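Post-proline cleaving enzyme (Rickettsia typhi, PDB 4HVT) probably acts as a serine endopeptidase that cleaves short peptides after proline, as in the prolyl oligopeptidase family. Local coordinates at residues Met288-Thr293 / Trp304-Trp310; Glu453-Phe457 / Asn540-Val545; Gln531-Arg535 / Thr609-Asp613. The contacts are given in a common frame with arbitrary orientation. Residue numbers count along the deposited sequence, not the author numbering.

Contact 1 of 3, residues Met288-Thr293 / Trp304-Trp310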
ATOM      1  N   MET A 288     -25.333   8.478   0.674  1.00 11.92           N
ATOM      2  CA  MET A 288     -24.233   9.344   0.246  1.00 11.82           C
ATOM      3  C   MET A 288     -23.893   8.976  -1.191  1.00 11.74           C
ATOM      4  O   MET A 288     -24.320   7.904  -1.700  1.00 11.81           O
ATOM      5  CB  MET A 288     -22.961   9.159   1.127  1.00 11.60           C
ATOM      6  CG  MET A 288     -23.101   9.619   2.589  1.00 11.64           C
ATOM      7  SD  MET A 288     -23.254  11.417   2.737  1.00 12.09           S
ATOM      8  CE  MET A 288     -21.515  11.809   2.459  1.00 11.77           C
ATOM      9  N   PRO A 289     -23.197   9.865  -1.896  1.00 11.71           N
ATOM     10  CA  PRO A 289     -22.768   9.479  -3.250  1.00 11.54           C
ATOM     11  C   PRO A 289     -22.069   8.115  -3.252  1.00 11.22           C
ATOM     12  O   PRO A 289     -21.272   7.822  -2.380  1.00 11.40           O
ATOM     13  CB  PRO A 289     -21.833  10.643  -3.664  1.00 11.55           C
ATOM     14  CG  PRO A 289     -22.312  11.816  -2.880  1.00 11.89           C
ATOM     15  CD  PRO A 289     -22.677  11.196  -1.523  1.00 11.73           C
ATOM     16  N   SER A 290     -22.348   7.274  -4.252  1.00 11.30           N
ATOM     17  CA  SER A 290     -21.867   5.916  -4.232  1.00 11.06           C
ATOM     18  C   SER A 290     -20.350   5.768  -4.284  1.00 10.37           C
ATOM     19  O   SER A 290     -19.836   4.768  -3.810  1.00 10.18           O
ATOM     20  CB  SER A 290     -22.484   5.118  -5.386  1.00 11.41           C
ATOM     21  OG  SER A 290     -22.108   5.633  -6.646  1.00 12.37           O
ATOM     22  N   ASP A 291     -19.637   6.796  -4.775  1.00 10.19           N
ATOM     23  CA  ASP A 291     -18.171   6.776  -4.835  1.00  9.93           C
ATOM     24  C   ASP A 291     -17.540   7.693  -3.804  1.00  9.26           C
ATOM     25  O   ASP A 291     -16.329   7.892  -3.830  1.00  9.49           O
ATOM     26  CB  ASP A 291     -17.621   7.051  -6.237  1.00 10.39           C
ATOM     27  CG  ASP A 291     -18.161   8.342  -6.867  1.00 11.01           C
ATOM     28  OD1 ASP A 291     -19.021   9.062  -6.303  1.00 11.23           O
ATOM     29  OD2 ASP A 291     -17.647   8.667  -7.971  1.00 11.62           O
ATOM     30  N   ALA A 292     -18.340   8.238  -2.877  1.00  8.84           N
ATOM     31  CA  ALA A 292     -17.773   8.941  -1.710  1.00  8.59           C
ATOM     32  C   ALA A 292     -17.255   7.912  -0.702  1.00  8.15           C
ATOM     33  O   ALA A 292     -17.801   6.808  -0.622  1.00  8.03           O
ATOM     34  CB  ALA A 292     -18.813   9.853  -1.108  1.00  8.82           C
ATOM     35  N   THR A 293     -16.178   8.248   0.027  1.00  7.89           N
ATOM     36  CA  THR A 293     -15.543   7.343   0.975  1.00  7.81           C
ATOM     37  C   THR A 293     -15.391   7.947   2.360  1.00  7.74           C
ATOM     38  O   THR A 293     -15.118   9.132   2.513  1.00  7.64           O
ATOM     39  CB  THR A 293     -14.159   6.883   0.466  1.00  7.91           C
ATOM     40  OG1 THR A 293     -13.389   8.014   0.095  1.00  8.43           O
ATOM     41  CG2 THR A 293     -14.352   5.940  -0.734  1.00  8.21           C
ATOM     42  N   TRP A 304     -16.148  12.682   4.854  1.00  8.46           N
ATOM     43  CA  TRP A 304     -16.308  11.945   3.633  1.00  8.24           C
ATOM     44  C   TRP A 304     -15.610  12.689   2.499  1.00  8.35           C
ATOM     45  O   TRP A 304     -15.737  13.917   2.336  1.00  8.37           O
ATOM     46  CB  TRP A 304     -17.779  11.743   3.296  1.00  8.44           C
ATOM     47  CG  TRP A 304     -18.462  10.759   4.183  1.00  8.28           C
ATOM     48  CD1 TRP A 304     -18.773  10.935   5.499  1.00  8.26           C
ATOM     49  CD2 TRP A 304     -18.901   9.415   3.850  1.00  8.16           C
ATOM     50  NE1 TRP A 304     -19.343   9.776   6.025  1.00  8.19           N
ATOM     51  CE2 TRP A 304     -19.449   8.842   5.019  1.00  7.99           C
ATOM     52  CE3 TRP A 304     -18.862   8.635   2.661  1.00  8.07           C
ATOM     53  CZ2 TRP A 304     -19.989   7.545   5.039  1.00  8.03           C
ATOM     54  CZ3 TRP A 304     -19.388   7.362   2.695  1.00  8.07           C
ATOM     55  CH2 TRP A 304     -19.977   6.836   3.869  1.00  8.01           C
ATOM     56  N   LEU A 305     -14.837  11.926   1.741  1.00  8.16           N
ATOM     57  CA  LEU A 305     -14.162  12.405   0.542  1.00  8.33           C
ATOM     58  C   LEU A 305     -15.024  12.141  -0.681  1.00  8.66           C
ATOM     59  O   LEU A 305     -15.563  11.053  -0.809  1.00  8.60           O
ATOM     60  CB  LEU A 305     -12.828  11.672   0.355  1.00  8.03           C
ATOM     61  CG  LEU A 305     -11.981  11.959  -0.888  1.00  8.06           C
ATOM     62  CD1 LEU A 305     -11.551  13.415  -0.857  1.00  8.51           C
ATOM     63  CD2 LEU A 305     -10.812  11.005  -0.972  1.00  7.90           C
ATOM     64  N   LEU A 306     -15.062  13.122  -1.582  1.00  9.29           N
ATOM     65  CA  LEU A 306     -15.773  12.994  -2.851  1.00  9.53           C
ATOM     66  C   LEU A 306     -14.824  12.590  -3.970  1.00  9.68           C
ATOM     67  O   LEU A 306     -13.792  13.190  -4.149  1.00  9.83           O
ATOM     68  CB  LEU A 306     -16.519  14.280  -3.201  1.00 10.21           C
ATOM     69  CG  LEU A 306     -17.433  14.878  -2.128  1.00 10.44           C
ATOM     70  CD1 LEU A 306     -18.220  16.047  -2.700  1.00 11.18           C
ATOM     71  CD2 LEU A 306     -18.350  13.816  -1.519  1.00 10.57           C
ATOM     72  N   ARG A 307     -15.255  11.605  -4.752  1.00  9.78           N
ATOM     73  CA  ARG A 307     -14.530  11.228  -5.970  1.00  9.91           C
ATOM     74  C   ARG A 307     -15.159  11.935  -7.203  1.00 10.46           C
ATOM     75  O   ARG A 307     -14.505  12.085  -8.253  1.00 10.24           O
ATOM     76  CB  ARG A 307     -14.564   9.692  -6.134  1.00  9.85           C
ATOM     77  CG  ARG A 307     -14.088   9.232  -7.495  1.00 10.36           C
ATOM     78  CD  ARG A 307     -13.724   7.756  -7.485  1.00 10.36           C
ATOM     79  NE  ARG A 307     -13.595   7.224  -8.845  1.00 10.70           N
ATOM     80  CZ  ARG A 307     -12.496   7.258  -9.592  1.00 10.89           C
ATOM     81  NH1 ARG A 307     -11.403   7.851  -9.141  1.00 11.23           N
ATOM     82  NH2 ARG A 307     -12.517   6.776 -10.864  1.00 11.01           N
ATOM     83  N   SER A 308     -16.458  12.256  -7.120  1.00 10.73           N
ATOM     84  CA  SER A 308     -17.169  12.963  -8.167  1.00 11.82           C
ATOM     85  C   SER A 308     -17.832  14.213  -7.626  1.00 12.50           C
ATOM     86  O   SER A 308     -18.063  14.324  -6.403  1.00 11.86           O
ATOM     87  CB  SER A 308     -18.224  12.041  -8.803  1.00 12.17           C
ATOM     88  OG  SER A 308     -17.610  10.908  -9.368  1.00 12.55           O
ATOM     89  N   ASP A 309     -18.170  15.132  -8.545  1.00 13.43           N
ATOM     90  CA  ASP A 309     -18.950  16.319  -8.141  1.00 14.55           C
ATOM     91  C   ASP A 309     -20.279  15.862  -7.544  1.00 14.62           C
ATOM     92  O   ASP A 309     -20.850  14.866  -7.987  1.00 14.48           O
ATOM     93  CB  ASP A 309     -19.305  17.212  -9.326  1.00 15.74           C
ATOM     94  CG  ASP A 309     -18.115  17.854  -9.994  1.00 16.53           C
ATOM     95  OD1 ASP A 309     -16.985  17.881  -9.449  1.00 16.53           O
ATOM     96  OD2 ASP A 309     -18.352  18.333 -11.155  1.00 18.65           O
ATOM     97  N   TRP A 310     -20.731  16.571  -6.518  1.00 15.27           N
ATOM     98  CA  TRP A 310     -22.009  16.292  -5.869  1.00 15.30           C
ATOM     99  C   TRP A 310     -22.917  17.537  -5.950  1.00 17.05           C
ATOM    100  O   TRP A 310     -22.598  18.529  -5.316  1.00 16.65           O
ATOM    101  CB  TRP A 310     -21.741  15.955  -4.417  1.00 14.58           C
ATOM    102  CG  TRP A 310     -22.908  15.505  -3.620  1.00 14.64           C
ATOM    103  CD1 TRP A 310     -24.202  15.258  -4.061  1.00 15.33           C
ATOM    104  CD2 TRP A 310     -22.911  15.218  -2.225  1.00 14.09           C
ATOM    105  NE1 TRP A 310     -24.986  14.843  -2.998  1.00 15.31           N
ATOM    106  CE2 TRP A 310     -24.211  14.798  -1.867  1.00 14.55           C
ATOM    107  CE3 TRP A 310     -21.952  15.283  -1.239  1.00 14.35           C
ATOM    108  CZ2 TRP A 310     -24.537  14.424  -0.544  1.00 13.90           C
ATOM    109  CZ3 TRP A 310     -22.253  14.922   0.048  1.00 13.68           C
ATOM    110  CH2 TRP A 310     -23.517  14.457   0.393  1.00 13.64           C
TER
HETATM  111  O   HOH W   1     -18.048  11.057  -4.628  1.00 11.28           O
HETATM  112  O   HOH W   2     -13.964   8.823  -2.479  1.00 12.43           O
HETATM  113  O   HOH W   3     -16.298   7.044  -9.724  1.00 16.05           O

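Contact 2 of 3, residues Glu453-Phe457 / Asn540-Val545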
ATOM      1  N   GLU A 453       9.062  19.459 -13.771  1.00 21.63           N
ATOM      2  CA  GLU A 453       7.923  19.045 -14.616  1.00 21.95           C
ATOM      3  C   GLU A 453       8.302  18.727 -16.033  1.00 22.01           C
ATOM      4  O   GLU A 453       9.110  19.374 -16.635  1.00 21.09           O
ATOM      5  CB  GLU A 453       6.850  20.109 -14.660  1.00 24.78           C
ATOM      6  CG  GLU A 453       6.295  20.456 -13.276  1.00 27.86           C
ATOM      7  CD  GLU A 453       5.148  21.448 -13.345  1.00 30.81           C
ATOM      8  OE1 GLU A 453       5.165  22.293 -14.286  1.00 31.71           O
ATOM      9  OE2 GLU A 453       4.231  21.358 -12.466  1.00 34.17           O
ATOM     10  N   ALA A 454       7.696  17.689 -16.573  1.00 19.57           N
ATOM     11  CA  ALA A 454       7.833  17.379 -17.988  1.00 19.64           C
ATOM     12  C   ALA A 454       6.548  17.834 -18.689  1.00 19.87           C
ATOM     13  O   ALA A 454       5.536  18.014 -18.050  1.00 20.02           O
ATOM     14  CB  ALA A 454       8.040  15.891 -18.143  1.00 19.18           C
ATOM     15  N   THR A 455       6.613  17.992 -20.010  1.00 20.41           N
ATOM     16  CA  THR A 455       5.447  18.245 -20.850  1.00 19.97           C
ATOM     17  C   THR A 455       5.036  17.000 -21.596  1.00 19.51           C
ATOM     18  O   THR A 455       5.766  16.435 -22.426  1.00 19.73           O
ATOM     19  CB  THR A 455       5.669  19.480 -21.737  1.00 21.09           C
ATOM     20  OG1 THR A 455       6.016  20.572 -20.863  1.00 21.05           O
ATOM     21  CG2 THR A 455       4.424  19.846 -22.434  1.00 21.71           C
ATOM     22  N   SER A 456       3.817  16.570 -21.345  1.00 19.24           N
ATOM     23  CA  SER A 456       3.349  15.344 -21.964  1.00 19.77           C
ATOM     24  C   SER A 456       2.800  15.622 -23.351  1.00 20.75           C
ATOM     25  O   SER A 456       2.745  16.792 -23.812  1.00 21.48           O
ATOM     26  CB  SER A 456       2.337  14.629 -21.095  1.00 18.95           C
ATOM     27  OG  SER A 456       2.157  13.256 -21.492  1.00 19.11           O
ATOM     28  N   PHE A 457       2.445  14.542 -24.019  1.00 21.66           N
ATOM     29  CA  PHE A 457       1.974  14.568 -25.406  1.00 22.76           C
ATOM     30  C   PHE A 457       0.821  15.518 -25.686  1.00 23.43           C
ATOM     31  O   PHE A 457       0.706  15.983 -26.838  1.00 24.63           O
ATOM     32  CB  PHE A 457       1.565  13.165 -25.876  1.00 23.83           C
ATOM     33  CG  PHE A 457       0.225  12.718 -25.358  1.00 23.63           C
ATOM     34  CD1 PHE A 457       0.031  12.499 -23.992  1.00 23.64           C
ATOM     35  CD2 PHE A 457      -0.864  12.498 -26.224  1.00 25.08           C
ATOM     36  CE1 PHE A 457      -1.182  12.066 -23.484  1.00 22.81           C
ATOM     37  CE2 PHE A 457      -2.099  12.077 -25.692  1.00 24.68           C
ATOM     38  CZ  PHE A 457      -2.249  11.853 -24.348  1.00 24.08           C
ATOM     39  N   ASN A 540       2.311   7.521 -21.790  1.00 15.52           N
ATOM     40  CA  ASN A 540       2.852   8.690 -22.462  1.00 16.10           C
ATOM     41  C   ASN A 540       3.504   9.636 -21.457  1.00 15.98           C
ATOM     42  O   ASN A 540       4.570  10.176 -21.736  1.00 16.32           O
ATOM     43  CB  ASN A 540       1.762   9.443 -23.206  1.00 16.76           C
ATOM     44  CG  ASN A 540       1.264   8.688 -24.422  1.00 17.49           C
ATOM     45  OD1 ASN A 540       1.892   7.737 -24.889  1.00 18.08           O
ATOM     46  ND2 ASN A 540       0.150   9.139 -24.960  1.00 18.18           N
ATOM     47  N   ASP A 541       2.883   9.808 -20.290  1.00 15.43           N
ATOM     48  CA  ASP A 541       3.461  10.670 -19.238  1.00 15.17           C
ATOM     49  C   ASP A 541       4.826  10.149 -18.832  1.00 15.10           C
ATOM     50  O   ASP A 541       5.769  10.886 -18.624  1.00 15.03           O
ATOM     51  CB  ASP A 541       2.559  10.711 -18.028  1.00 14.71           C
ATOM     52  CG  ASP A 541       1.303  11.532 -18.270  1.00 14.88           C
ATOM     53  OD1 ASP A 541       1.238  12.155 -19.337  1.00 15.25           O
ATOM     54  OD2 ASP A 541       0.373  11.528 -17.405  1.00 14.45           O
ATOM     55  N   PHE A 542       4.917   8.843 -18.722  1.00 15.16           N
ATOM     56  CA  PHE A 542       6.161   8.216 -18.310  1.00 15.37           C
ATOM     57  C   PHE A 542       7.237   8.456 -19.401  1.00 16.03           C
ATOM     58  O   PHE A 542       8.343   8.785 -19.094  1.00 15.89           O
ATOM     59  CB  PHE A 542       5.902   6.724 -18.122  1.00 15.72           C
ATOM     60  CG  PHE A 542       7.008   5.996 -17.413  1.00 16.34           C
ATOM     61  CD1 PHE A 542       7.284   6.235 -16.074  1.00 15.71           C
ATOM     62  CD2 PHE A 542       7.732   5.035 -18.063  1.00 17.04           C
ATOM     63  CE1 PHE A 542       8.272   5.552 -15.407  1.00 15.63           C
ATOM     64  CE2 PHE A 542       8.784   4.383 -17.406  1.00 17.15           C
ATOM     65  CZ  PHE A 542       9.030   4.626 -16.086  1.00 16.60           C
ATOM     66  N   PHE A 543       6.885   8.308 -20.669  1.00 16.17           N
ATOM     67  CA  PHE A 543       7.837   8.595 -21.766  1.00 17.14           C
ATOM     68  C   PHE A 543       8.292  10.075 -21.752  1.00 17.13           C
ATOM     69  O   PHE A 543       9.473  10.393 -22.001  1.00 17.60           O
ATOM     70  CB  PHE A 543       7.249   8.250 -23.145  1.00 17.72           C
ATOM     71  CG  PHE A 543       6.804   6.827 -23.289  1.00 17.82           C
ATOM     72  CD1 PHE A 543       7.566   5.775 -22.789  1.00 17.80           C
ATOM     73  CD2 PHE A 543       5.596   6.534 -23.910  1.00 17.92           C
ATOM     74  CE1 PHE A 543       7.168   4.486 -22.937  1.00 17.94           C
ATOM     75  CE2 PHE A 543       5.194   5.229 -24.071  1.00 17.99           C
ATOM     76  CZ  PHE A 543       5.946   4.198 -23.557  1.00 17.99           C
ATOM     77  N   ALA A 544       7.345  10.984 -21.512  1.00 16.76           N
ATOM     78  CA  ALA A 544       7.651  12.423 -21.421  1.00 17.08           C
ATOM     79  C   ALA A 544       8.743  12.702 -20.374  1.00 17.04           C
ATOM     80  O   ALA A 544       9.642  13.442 -20.628  1.00 17.78           O
ATOM     81  CB  ALA A 544       6.400  13.222 -21.123  1.00 16.94           C
ATOM     82  N   VAL A 545       8.623  12.102 -19.204  1.00 16.49           N
ATOM     83  CA  VAL A 545       9.669  12.208 -18.206  1.00 16.18           C
ATOM     84  C   VAL A 545      10.991  11.533 -18.661  1.00 16.66           C
ATOM     85  O   VAL A 545      12.083  12.132 -18.524  1.00 17.54           O
ATOM     86  CB  VAL A 545       9.152  11.676 -16.844  1.00 15.35           C
ATOM     87  CG1 VAL A 545      10.264  11.706 -15.844  1.00 15.19           C
ATOM     88  CG2 VAL A 545       7.992  12.526 -16.340  1.00 15.08           C
TER
HETATM   89  O   HOH W   4       4.173  12.027 -24.028  1.00 26.50           O

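Contact 3 of 3, residues Gln531-Arg535 / Thr609-Asp613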
ATOM      1  N   GLN A 531      -7.540   6.290 -16.821  1.00 12.93           N
ATOM      2  CA  GLN A 531      -8.307   5.130 -16.392  1.00 13.03           C
ATOM      3  C   GLN A 531      -8.898   4.348 -17.576  1.00 13.66           C
ATOM      4  O   GLN A 531      -9.274   4.906 -18.601  1.00 14.12           O
ATOM      5  CB  GLN A 531      -9.404   5.575 -15.435  1.00 12.90           C
ATOM      6  CG  GLN A 531     -10.102   4.454 -14.725  1.00 12.90           C
ATOM      7  CD  GLN A 531     -11.184   4.964 -13.781  1.00 13.20           C
ATOM      8  OE1 GLN A 531     -11.353   6.180 -13.585  1.00 13.34           O
ATOM      9  NE2 GLN A 531     -11.996   4.032 -13.252  1.00 13.42           N
ATOM     10  N   GLY A 532      -8.992   3.031 -17.430  1.00 13.88           N
ATOM     11  CA  GLY A 532      -9.653   2.229 -18.437  1.00 14.16           C
ATOM     12  C   GLY A 532      -8.942   2.278 -19.789  1.00 15.03           C
ATOM     13  O   GLY A 532      -7.727   2.116 -19.861  1.00 15.45           O
ATOM     14  N   ILE A 533      -9.683   2.606 -20.812  1.00 15.46           N
ATOM     15  CA  ILE A 533      -9.157   2.650 -22.181  1.00 16.27           C
ATOM     16  C   ILE A 533      -8.272   3.887 -22.398  1.00 16.16           C
ATOM     17  O   ILE A 533      -7.735   4.040 -23.464  1.00 16.23           O
ATOM     18  CB  ILE A 533     -10.267   2.634 -23.263  1.00 17.27           C
ATOM     19  CG1 ILE A 533     -11.257   3.797 -23.171  1.00 17.94           C
ATOM     20  CG2 ILE A 533     -11.071   1.343 -23.225  1.00 17.44           C
ATOM     21  CD1 ILE A 533     -12.278   3.847 -24.325  1.00 19.42           C
ATOM     22  N   LYS A 534      -8.194   4.782 -21.399  1.00 15.65           N
ATOM     23  CA  LYS A 534      -7.285   5.930 -21.480  1.00 16.24           C
ATOM     24  C   LYS A 534      -5.924   5.612 -20.883  1.00 15.30           C
ATOM     25  O   LYS A 534      -5.097   6.506 -20.702  1.00 14.72           O
ATOM     26  CB  LYS A 534      -7.879   7.128 -20.762  1.00 17.06           C
ATOM     27  CG  LYS A 534      -9.128   7.683 -21.381  1.00 19.33           C
ATOM     28  CD  LYS A 534      -9.741   8.773 -20.525  1.00 20.97           C
ATOM     29  CE  LYS A 534     -10.999   9.286 -21.177  1.00 24.85           C
ATOM     30  NZ  LYS A 534     -11.296  10.621 -20.596  1.00 29.28           N
ATOM     31  N   ARG A 535      -5.650   4.341 -20.637  1.00 14.50           N
ATOM     32  CA  ARG A 535      -4.381   4.002 -19.962  1.00 13.73           C
ATOM     33  C   ARG A 535      -3.134   4.510 -20.688  1.00 14.06           C
ATOM     34  O   ARG A 535      -2.111   4.829 -20.044  1.00 13.69           O
ATOM     35  CB  ARG A 535      -4.218   2.490 -19.716  1.00 13.63           C
ATOM     36  CG  ARG A 535      -4.361   2.063 -18.249  1.00 12.77           C
ATOM     37  CD  ARG A 535      -3.254   2.652 -17.386  1.00 12.47           C
ATOM     38  NE  ARG A 535      -3.166   2.019 -16.059  1.00 11.75           N
ATOM     39  CZ  ARG A 535      -3.973   2.304 -15.036  1.00 11.22           C
ATOM     40  NH1 ARG A 535      -4.921   3.208 -15.152  1.00 11.19           N
ATOM     41  NH2 ARG A 535      -3.823   1.635 -13.909  1.00 10.88           N
ATOM     42  N   THR A 609     -12.929  -2.031 -13.651  1.00 10.85           N
ATOM     43  CA  THR A 609     -13.164  -0.600 -13.824  1.00 10.92           C
ATOM     44  C   THR A 609     -11.882   0.187 -13.954  1.00 10.85           C
ATOM     45  O   THR A 609     -11.932   1.363 -14.350  1.00 11.40           O
ATOM     46  CB  THR A 609     -14.039  -0.032 -12.665  1.00 10.87           C
ATOM     47  OG1 THR A 609     -13.399  -0.321 -11.413  1.00 10.92           O
ATOM     48  CG2 THR A 609     -15.420  -0.605 -12.711  1.00 11.39           C
ATOM     49  N   GLU A 610     -10.730  -0.414 -13.633  1.00 10.57           N
ATOM     50  CA  GLU A 610      -9.441   0.225 -13.823  1.00 10.59           C
ATOM     51  C   GLU A 610      -8.918   0.012 -15.252  1.00 11.13           C
ATOM     52  O   GLU A 610      -8.343   0.916 -15.806  1.00 11.31           O
ATOM     53  CB  GLU A 610      -8.393  -0.222 -12.796  1.00 10.37           C
ATOM     54  CG  GLU A 610      -7.099   0.559 -12.878  1.00 10.23           C
ATOM     55  CD  GLU A 610      -7.154   1.999 -12.413  1.00 10.28           C
ATOM     56  OE1 GLU A 610      -8.256   2.399 -11.942  1.00 10.23           O
ATOM     57  OE2 GLU A 610      -6.090   2.721 -12.526  1.00 10.52           O
ATOM     58  N   TYR A 611      -9.073  -1.181 -15.799  1.00 11.05           N
ATOM     59  CA  TYR A 611      -8.400  -1.516 -17.047  1.00 11.76           C
ATOM     60  C   TYR A 611      -9.340  -1.686 -18.243  1.00 12.23           C
ATOM     61  O   TYR A 611      -8.895  -1.677 -19.379  1.00 12.73           O
ATOM     62  CB  TYR A 611      -7.599  -2.798 -16.857  1.00 11.84           C
ATOM     63  CG  TYR A 611      -6.511  -2.716 -15.795  1.00 11.35           C
ATOM     64  CD1 TYR A 611      -5.393  -1.865 -15.933  1.00 11.35           C
ATOM     65  CD2 TYR A 611      -6.584  -3.510 -14.671  1.00 11.05           C
ATOM     66  CE1 TYR A 611      -4.423  -1.781 -14.935  1.00 11.22           C
ATOM     67  CE2 TYR A 611      -5.614  -3.436 -13.680  1.00 10.88           C
ATOM     68  CZ  TYR A 611      -4.529  -2.591 -13.839  1.00 11.08           C
ATOM     69  OH  TYR A 611      -3.589  -2.539 -12.828  1.00 11.07           O
ATOM     70  N   GLY A 612     -10.630  -1.732 -17.979  1.00 12.27           N
ATOM     71  CA  GLY A 612     -11.620  -2.141 -19.017  1.00 12.69           C
ATOM     72  C   GLY A 612     -11.769  -3.643 -19.022  1.00 12.78           C
ATOM     73  O   GLY A 612     -10.905  -4.365 -18.529  1.00 12.75           O
ATOM     74  N   ASP A 613     -12.885  -4.104 -19.592  1.00 13.13           N
ATOM     75  CA  ASP A 613     -13.249  -5.503 -19.672  1.00 13.54           C
ATOM     76  C   ASP A 613     -12.762  -6.145 -20.995  1.00 13.97           C
ATOM     77  O   ASP A 613     -13.302  -5.854 -22.036  1.00 14.43           O
ATOM     78  CB  ASP A 613     -14.752  -5.632 -19.529  1.00 13.81           C
ATOM     79  CG  ASP A 613     -15.191  -7.025 -19.349  1.00 14.51           C
ATOM     80  OD1 ASP A 613     -14.421  -7.979 -19.611  1.00 15.27           O
ATOM     81  OD2 ASP A 613     -16.328  -7.204 -18.914  1.00 15.50           O
TER
HETATM   82  O   HOH W   5      -6.888  -0.310 -20.443  1.00 19.19           O

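Contact 1 of 3, residues Met288-Thr293 / Trp304-Trp310
Met288 opens the segment 288-293 by reaching between two indoles: its CE lies 3.7 Å from Trp304 CG, over the ring face, and its SD makes Met-aromatic contacts with both Trp304 and Trp310. Pro289 follows with a CH-pi contact, its puckered ring setting CG over the indole face, 3.5 Å from Trp310 CD2, and starts a type I turn closed by Ala292 N to Pro289 O (3.0 Å). At the turn's third position, Asp291 accepts a hydrogen bond from Ser308, OD2 to OG 2.6 Å; waters link its OD1 to Arg307 N and its OD2 to Arg307 NE, while the guanidinium itself bonds His527. Ala292, small enough for a tight spot, rests CB 4.0 Å from Trp304 CE3. Thr293 then enters the sheet of a beta-propeller blade as a hydrogen-bonded antiparallel pair with Leu305, N to O 3.0 Å and O to N 2.9 Å. The chemistry thus divides into an aromatic cluster around Met288 and Pro289 and a hydrated polar patch around Asp291, with the strand pairing joining the two segments at Thr293.

Contact 2 of 3, residues Glu453-Phe457 / Asn540-Val545
The end of strand 447-455 meets helix 536-551 at a steep angle: the axes of the short segments 453-455 and 540-545 approach to 7.6 Å and their directions differ by 113°. This is helix-on-sheet packing in an alpha/beta-hydrolase fold, at the outermost strand of the mixed eight-stranded sheet. The backbones come close, with CA atoms 5.2 Å apart for Ser456 and Ala544 and 5.5 Å for Ala454 and Val545, which is possible because the facing residues are small. Water 4 fills part of the gap, donating to Asn540 O at 3.0 Å and accepting a weak bond from Phe457 N at 3.1 Å.

Ala454 points its methyl toward the helix, where CB lies 3.8 Å from Val545 CG2 and 4.3 Å from Ala544 CB. Ala544 in turn sets its CB 3.5 Å from Thr455 O and 3.8 Å from Ser456 CA; a larger residue would hold the strand off. Thr455 faces away, and its hydroxyl bonds Lys461 on the adjoining strand 461-469. Where the strand gives way to loop, Phe457 turns its ring to Asn540, whose ND2 sits over one face, 3.5 Å from CD1, while its OD1 bonds Gln536. The polar link belongs to Ser456, a side chain short enough to fit beside the helix yet able to donate. Asp541 suits the other side as an acceptor, with OD2 in a salt bridge to Arg517; its second oxygen, OD1, receives the hydrogen bond from Ser456 OG at 2.6 Å.

Contact 3 of 3, residues Gln531-Arg535 / Thr609-Asp613
A buried salt bridge dominates this contact: Arg535 NH1 and NH2 both donate to Glu610 OE2, each at 2.9 Å, so one carboxylate oxygen lies between the two nitrogens at the edge of the guanidinium. Arginine suits the place because its planar head can serve several acceptors; NH2 also bonds Asn567 and NH1 bonds Ala530 O. The other oxygen of Glu610, OE1, accepts from Tyr267 and His527.

Two bonds engage backbone carbonyls of the short helix 608-611: Gln531 NE2 to Thr609 O at 2.9 Å, for which its extended side chain gives the reach, and Gly532 N to Glu610 O at 2.7 Å. Water 5 adds a bridge, donating to Gly532 O (2.6 Å) and Tyr611 O (2.7 Å).

Packing centres on the glycines and Tyr611. Gly532, with positive phi, comes within 4.2 Å of Tyr611, CA to CA. Gly612 leaves the helix with backbone angles that would jam a CB against the preceding carbonyl. Over one face of the Arg535 guanidinium lies Tyr611 CD1, while Arg535 NH2 is 3.6 Å from Tyr611 CE1; the phenol OH bonds Asn567, a residue within the probable nucleophile elbow.

The loop between helix 524-528 and helix 536-551 is thereby fastened to helix 608-611, while Ile533 and Arg535 touch helix 617-626 and Thr609 bonds Asp265 O in the propeller loop between strands 257-263 and 269-275, which places the contact on the hydrolase side of the domain interface.

Overall arrangement
From the N terminus, contact 1 comes first and is the most local, closing a short hairpin of strands 293-298 and 301-305 in one propeller blade before the others open. Contact 2 then brings the edge strand 447-455 to helix 536-551 across more than eighty residues. Within that span contact 3 opens at 531-535, and it closes only at 609-613, so contacts 2 and 3 cross, tying neighbouring parts of the hydrolase domain, their centres about 20 Å apart. Contacts 1 and 3 meet through a probable but weak hydrogen bond, Arg307 NH2 to Gln531 OE1 at 3.0 Å, which links propeller and hydrolase domain. Contact 2 stays apart from contact 1, about 15 Å between nearest atoms.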